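Local coordinates for lipoprotein signal peptidase (Staphylococcus aureus, PDB 6RYO) that probably cleaves signal peptides from prolipoproteins within the bacterial membrane, as an aspartic peptidase of the A8 family, at residues Y104-D109 against A119-F124. Residues are numbered along the deposited sequence; the frame is centred on the assembly and turned at random.
Sequences YFFIKD and AISLLF. With OLC ((2R)-2,3-dihydroxypropyl (9Z)-octadec-9-enoate), chain E.
Phe106 and Ile120 face each other where segment 104-108, the last turn of helix 87-108, runs almost antiparallel to 119-124 of helix 114-137, their local axes 10.6 Å apart at closest approach and at 170°. Ile120 carries the contact with both of its branches. With CG1 anti to the carbonyl carbon (chi1 -63°) and the arm extended beyond it, Ile120 CD1 reaches Phe106 CA at 3.7 Å, between the roots of the two phenylalanine side chains. Ile120 CD1 also lies over one face of the Phe105 ring, offset toward the rim, 4.2 Å from Phe105 CG. The shorter branch meets the other ring differently: Ile120 CG2 comes up at the edge of Phe106, 4.1 Å from Phe106 CD2. The two segments belong to consecutive, predicted transmembrane helices joined by a short connection, an antiparallel helical hairpin, and the contact sits at the end next to that connection, away from Asp142 and Asp160, the aspartates predicted to be catalytic. No hydrogen bond crosses between the segments. A monoolein molecule lies against both helices with its glycerol and ester: OLC C24 stands over the centre of the Phe106 ring, 3.5 Å from Phe106 CD2, while C1 and O20 of the ester lie over one face of the Phe124 ring and OLC C2 is 3.6 Å from Phe124 CE1. Ser121 OG approaches the Phe106 ring obliquely; its hydroxyl is hydrogen-bonded to Gln117 O one turn earlier and weakly to Ser34 O of helix 31-55. The Phe106 side chain also touches Ser34 and Tyr29.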
# COMPACT_ATOMS: atom_id res chain seq x y z
N TYR A 104 3.42 4.52 -16.77
CA TYR A 104 3.94 5.50 -17.72
C TYR A 104 5.13 6.26 -17.13
O TYR A 104 6.10 6.54 -17.84
CB TYR A 104 2.84 6.46 -18.14
CG TYR A 104 3.22 7.36 -19.28
CD1 TYR A 104 3.14 6.92 -20.59
CD2 TYR A 104 3.68 8.65 -19.05
CE1 TYR A 104 3.49 7.74 -21.64
CE2 TYR A 104 4.03 9.47 -20.09
CZ TYR A 104 3.94 9.01 -21.38
OH TYR A 104 4.29 9.84 -22.42
N PHE A 105 5.06 6.61 -15.85
CA PHE A 105 6.22 7.17 -15.16
C PHE A 105 7.39 6.21 -15.21
O PHE A 105 8.53 6.61 -15.49
CB PHE A 105 5.84 7.50 -13.71
CG PHE A 105 6.78 8.44 -13.00
CD1 PHE A 105 7.96 8.85 -13.59
CD2 PHE A 105 6.47 8.92 -11.74
CE1 PHE A 105 8.82 9.72 -12.93
CE2 PHE A 105 7.32 9.78 -11.07
CZ PHE A 105 8.50 10.18 -11.68
N PHE A 106 7.13 4.92 -14.96
CA PHE A 106 8.17 3.90 -15.01
C PHE A 106 8.89 3.89 -16.35
O PHE A 106 10.12 3.72 -16.40
CB PHE A 106 7.54 2.53 -14.73
CG PHE A 106 8.53 1.43 -14.48
CD1 PHE A 106 9.14 0.77 -15.54
CD2 PHE A 106 8.82 1.02 -13.19
CE1 PHE A 106 10.04 -0.25 -15.30
CE2 PHE A 106 9.71 0.00 -12.95
CZ PHE A 106 10.33 -0.63 -14.01
N ILE A 107 8.15 4.08 -17.44
CA ILE A 107 8.74 3.95 -18.77
C ILE A 107 9.50 5.22 -19.17
O ILE A 107 10.59 5.14 -19.73
CB ILE A 107 7.65 3.58 -19.79
CG1 ILE A 107 7.00 2.25 -19.41
CG2 ILE A 107 8.24 3.50 -21.19
CD1 ILE A 107 5.87 1.83 -20.33
N LYS A 108 8.93 6.39 -18.87
CA LYS A 108 9.42 7.65 -19.43
C LYS A 108 10.60 8.24 -18.66
O LYS A 108 11.60 8.65 -19.27
CB LYS A 108 8.28 8.67 -19.49
CG LYS A 108 7.30 8.44 -20.64
CD LYS A 108 7.98 8.67 -21.98
CE LYS A 108 7.03 8.39 -23.14
NZ LYS A 108 7.68 8.61 -24.46
N ASP A 109 10.52 8.31 -17.33
CA ASP A 109 11.52 9.02 -16.54
C ASP A 109 12.26 8.14 -15.54
O ASP A 109 13.08 8.66 -14.78
CB ASP A 109 10.88 10.20 -15.80
CG ASP A 109 10.98 11.49 -16.57
OD1 ASP A 109 11.67 11.51 -17.62
OD2 ASP A 109 10.38 12.50 -16.13
N ALA A 119 10.96 2.18 -6.22
CA ALA A 119 9.99 3.04 -5.54
C ALA A 119 8.64 3.00 -6.23
O ALA A 119 7.59 2.89 -5.58
CB ALA A 119 10.53 4.47 -5.47
N ILE A 120 8.63 3.10 -7.56
CA ILE A 120 7.38 3.02 -8.32
C ILE A 120 6.71 1.67 -8.08
O ILE A 120 5.48 1.59 -7.94
CB ILE A 120 7.64 3.27 -9.81
CG1 ILE A 120 8.19 4.68 -10.03
CG2 ILE A 120 6.38 3.05 -10.62
CD1 ILE A 120 8.56 4.97 -11.47
N SER A 121 7.50 0.60 -8.02
CA SER A 121 6.95 -0.72 -7.72
C SER A 121 6.29 -0.74 -6.35
O SER A 121 5.19 -1.29 -6.18
CB SER A 121 8.05 -1.78 -7.80
OG SER A 121 8.67 -1.75 -9.07
N LEU A 122 6.96 -0.17 -5.34
CA LEU A 122 6.36 -0.08 -4.01
C LEU A 122 5.08 0.74 -4.04
O LEU A 122 4.11 0.41 -3.34
CB LEU A 122 7.36 0.52 -3.03
CG LEU A 122 8.60 -0.33 -2.74
CD1 LEU A 122 9.50 0.35 -1.72
CD2 LEU A 122 8.18 -1.71 -2.25
N LEU A 123 5.06 1.82 -4.82
CA LEU A 123 3.83 2.58 -4.99
C LEU A 123 2.78 1.78 -5.75
O LEU A 123 1.60 1.78 -5.38
CB LEU A 123 4.12 3.90 -5.72
CG LEU A 123 5.09 4.89 -5.06
CD1 LEU A 123 5.39 6.05 -6.00
CD2 LEU A 123 4.53 5.40 -3.76
N PHE A 124 3.19 1.08 -6.81
CA PHE A 124 2.25 0.30 -7.60
C PHE A 124 1.67 -0.85 -6.78
O PHE A 124 0.45 -1.07 -6.79
CB PHE A 124 2.93 -0.23 -8.87
CG PHE A 124 1.97 -0.80 -9.88
CD1 PHE A 124 1.46 -2.09 -9.73
CD2 PHE A 124 1.60 -0.07 -10.99
CE1 PHE A 124 0.59 -2.61 -10.66
CE2 PHE A 124 0.73 -0.59 -11.93
CZ PHE A 124 0.22 -1.87 -11.76
C10 OLC E . -0.36 -12.38 -7.12
C9 OLC E . -0.11 -11.14 -7.48
C11 OLC E . 0.06 -13.54 -8.03
C8 OLC E . 0.60 -10.85 -8.80
C24 OLC E . 6.51 -1.47 -14.12
C12 OLC E . -0.39 -14.85 -7.40
C7 OLC E . 0.42 -9.38 -9.16
C6 OLC E . 1.48 -8.55 -8.44
C5 OLC E . 1.75 -7.29 -9.26
C4 OLC E . 2.34 -7.69 -10.61
C3 OLC E . 2.25 -6.51 -11.58
C2 OLC E . 2.94 -5.30 -10.97
C21 OLC E . 4.65 -2.51 -12.85
C1 OLC E . 3.45 -4.38 -12.08
C22 OLC E . 6.12 -2.10 -12.79
O19 OLC E . 3.10 -4.55 -13.20
O25 OLC E . 6.48 -2.45 -15.12
O23 OLC E . 6.30 -1.17 -11.75
O20 OLC E . 4.35 -3.35 -11.77